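PDB 3W9A: putative uncharacterized protein from Coprinopsis cinerea, which probably hydrolyses beta-glucan chains, being the catalytic domain of a fungal family 131 glycoside hydrolase. Local coordinates for residues A[97-102]-A[156-161]. Numbering follows the deposited sequence.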
loop_
_atom_site.group_PDB
_atom_site.type_symbol
_atom_site.label_atom_id
_atom_site.label_comp_id
_atom_site.label_asym_id
_atom_site.label_seq_id
_atom_site.Cartn_x
_atom_site.Cartn_y
_atom_site.Cartn_z
ATOM N N HIS A 97 -0.097 3.154 -7.797
ATOM C CA HIS A 97 1.038 3.832 -7.156
ATOM C C HIS A 97 0.910 3.870 -5.645
ATOM O O HIS A 97 -0.195 4.045 -5.093
ATOM C CB HIS A 97 1.136 5.278 -7.600
ATOM C CG HIS A 97 1.576 5.471 -9.010
ATOM N ND1 HIS A 97 2.833 5.926 -9.333
ATOM C CD2 HIS A 97 0.918 5.315 -10.183
ATOM C CE1 HIS A 97 2.935 6.034 -10.646
ATOM N NE2 HIS A 97 1.792 5.658 -11.186
ATOM N N PHE A 98 2.046 3.751 -4.981
ATOM C CA PHE A 98 2.145 4.041 -3.560
ATOM C C PHE A 98 3.607 4.145 -3.179
ATOM O O PHE A 98 4.497 3.678 -3.918
ATOM C CB PHE A 98 1.484 2.955 -2.700
ATOM C CG PHE A 98 2.060 1.584 -2.904
ATOM C CD1 PHE A 98 3.015 1.076 -2.025
ATOM C CD2 PHE A 98 1.653 0.803 -3.978
ATOM C CE1 PHE A 98 3.563 -0.173 -2.228
ATOM C CE2 PHE A 98 2.204 -0.452 -4.185
ATOM C CZ PHE A 98 3.151 -0.940 -3.302
ATOM N N SER A 99 3.835 4.741 -2.012
ATOM C CA SER A 99 5.144 4.803 -1.377
ATOM C C SER A 99 5.020 4.315 0.048
ATOM O O SER A 99 4.083 4.681 0.755
ATOM C CB SER A 99 5.691 6.243 -1.345
ATOM O OG SER A 99 5.682 6.835 -2.638
ATOM N N ILE A 100 6.003 3.544 0.480
ATOM C CA ILE A 100 5.975 2.925 1.773
ATOM C C ILE A 100 7.336 3.053 2.487
ATOM O O ILE A 100 8.405 3.125 1.857
ATOM C CB ILE A 100 5.501 1.464 1.609
ATOM C CG1 ILE A 100 5.215 0.809 2.955
ATOM C CG2 ILE A 100 6.504 0.626 0.843
ATOM C CD1 ILE A 100 4.275 -0.375 2.852
ATOM N N LYS A 101 7.287 3.136 3.810
ATOM C CA LYS A 101 8.503 3.059 4.613
ATOM C C LYS A 101 8.229 2.560 6.008
ATOM O O LYS A 101 7.070 2.480 6.455
ATOM C CB LYS A 101 9.188 4.416 4.726
ATOM C CG LYS A 101 8.518 5.378 5.700
ATOM C CD LYS A 101 9.516 6.333 6.330
ATOM C CE LYS A 101 8.848 7.186 7.385
ATOM N NZ LYS A 101 9.778 8.231 7.885
ATOM N N ARG A 102 9.327 2.254 6.694
ATOM C CA ARG A 102 9.314 1.972 8.124
ATOM C C ARG A 102 10.288 2.908 8.815
ATOM O O ARG A 102 11.084 3.573 8.152
ATOM C CB ARG A 102 9.702 0.518 8.388
ATOM C CG ARG A 102 11.121 0.139 7.986
ATOM C CD ARG A 102 11.518 -1.121 8.730
ATOM N NE ARG A 102 12.942 -1.377 8.698
ATOM C CZ ARG A 102 13.788 -1.138 9.703
ATOM N NH1 ARG A 102 13.381 -0.580 10.839
ATOM N NH2 ARG A 102 15.070 -1.456 9.560
ATOM N N TRP A 156 12.258 5.918 1.748
ATOM C CA TRP A 156 10.909 5.882 1.184
ATOM C C TRP A 156 10.986 5.065 -0.076
ATOM O O TRP A 156 11.721 5.404 -0.980
ATOM C CB TRP A 156 10.347 7.282 0.914
ATOM C CG TRP A 156 9.614 7.857 2.074
ATOM C CD1 TRP A 156 10.077 8.789 2.990
ATOM C CD2 TRP A 156 8.274 7.534 2.481
ATOM N NE1 TRP A 156 9.097 9.057 3.913
ATOM C CE2 TRP A 156 7.988 8.299 3.632
ATOM C CE3 TRP A 156 7.289 6.659 1.987
ATOM C CZ2 TRP A 156 6.752 8.224 4.296
ATOM C CZ3 TRP A 156 6.053 6.595 2.643
ATOM C CH2 TRP A 156 5.798 7.371 3.781
ATOM N N PHE A 157 10.254 3.959 -0.100
ATOM C CA PHE A 157 10.225 3.059 -1.231
ATOM C C PHE A 157 8.989 3.325 -2.059
ATOM O O PHE A 157 7.846 3.165 -1.588
ATOM C CB PHE A 157 10.291 1.620 -0.743
ATOM C CG PHE A 157 11.607 1.277 -0.107
ATOM C CD1 PHE A 157 12.703 0.908 -0.900
ATOM C CD2 PHE A 157 11.773 1.360 1.274
ATOM C CE1 PHE A 157 13.925 0.609 -0.319
ATOM C CE2 PHE A 157 12.993 1.054 1.861
ATOM C CZ PHE A 157 14.070 0.676 1.068
ATOM N N ASN A 158 9.240 3.775 -3.281
ATOM C CA ASN A 158 8.196 4.127 -4.228
ATOM C C ASN A 158 7.938 2.939 -5.089
ATOM O O ASN A 158 8.881 2.289 -5.540
ATOM C CB ASN A 158 8.620 5.283 -5.136
ATOM C CG ASN A 158 9.168 6.459 -4.368
ATOM O OD1 ASN A 158 10.290 6.948 -4.642
ATOM N ND2 ASN A 158 8.388 6.943 -3.412
ATOM N N PHE A 159 6.667 2.658 -5.339
ATOM C CA PHE A 159 6.284 1.583 -6.238
ATOM C C PHE A 159 5.146 1.973 -7.138
ATOM O O PHE A 159 4.295 2.820 -6.788
ATOM C CB PHE A 159 5.835 0.355 -5.472
ATOM C CG PHE A 159 6.900 -0.258 -4.601
ATOM C CD1 PHE A 159 7.864 -1.094 -5.149
ATOM C CD2 PHE A 159 6.925 -0.021 -3.244
ATOM C CE1 PHE A 159 8.834 -1.692 -4.354
ATOM C CE2 PHE A 159 7.888 -0.602 -2.436
ATOM C CZ PHE A 159 8.840 -1.452 -2.991
ATOM N N ALA A 160 5.122 1.329 -8.294
ATOM C CA ALA A 160 3.892 1.171 -9.039
ATOM C C ALA A 160 3.778 -0.245 -9.606
ATOM O O ALA A 160 4.730 -0.800 -10.195
ATOM C CB ALA A 160 3.762 2.232 -10.120
ATOM N N TYR A 161 2.605 -0.848 -9.387
ATOM C CA TYR A 161 2.238 -2.078 -10.044
ATOM C C TYR A 161 1.709 -1.718 -11.440
ATOM O O TYR A 161 0.743 -0.987 -11.589
ATOM C CB TYR A 161 1.159 -2.834 -9.263
ATOM C CG TYR A 161 1.460 -3.197 -7.819
ATOM C CD1 TYR A 161 2.771 -3.302 -7.334
ATOM C CD2 TYR A 161 0.423 -3.475 -6.942
ATOM C CE1 TYR A 161 3.028 -3.659 -6.017
ATOM C CE2 TYR A 161 0.664 -3.850 -5.635
ATOM C CZ TYR A 161 1.966 -3.937 -5.165
ATOM O OH TYR A 161 2.185 -4.299 -3.846
HETATM O O HOH W 1 4.800 5.343 -6.972
HETATM O O HOH W 2 8.810 10.689 6.399
#
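K101 lies across the indole of W156 at one end of this antiparallel strand pair. Its CB sits 3.9 Å from W156 CD2. With chi1 at 76°, CG falls between the backbone N and the carbonyl carbon and comes over the centre of the six-membered ring, 3.6 Å from the centroid, a CH-pi contact. From there the chain runs extended: CD reaches NE1 and CE2, CE skirts NE1 and CZ2, and NZ ends on a water that also accepts from W156 NE1. One water thus ties the two tips together, while Y216 adds a cation-pi partner for the ammonium. S99 O meets the edge of the same indole at CZ3.

Further along the strands, F98 and I100 pair with F159 and F157, each pair closed by two backbone bonds; F159 N approaches F98 O, 2.8 Å away, almost in line with its C=O bond. On the face that carries F98, I100, F157 and F159, F98 and F159 form an aromatic cluster with Y161. F98 turns its edge to the face of Y161, CE2 lying 3.6 Å from Y161 CZ, and F159 CB covers one face of the F98 ring. On the other side of the sheet, A160 CB sits over the face of the H97 imidazole in a CH-pi contact, and E223 holds H97 NE2.

These strands are neighbours in one sheet of the beta-jelly roll, flanked by strand 213-224 beside 93-101 and by strand 169-176 beside 157-164. The aromatic cluster points into the sandwich, against L126 of strand 124-128 in the opposing sheet, where Y161 OH bonds M117 O.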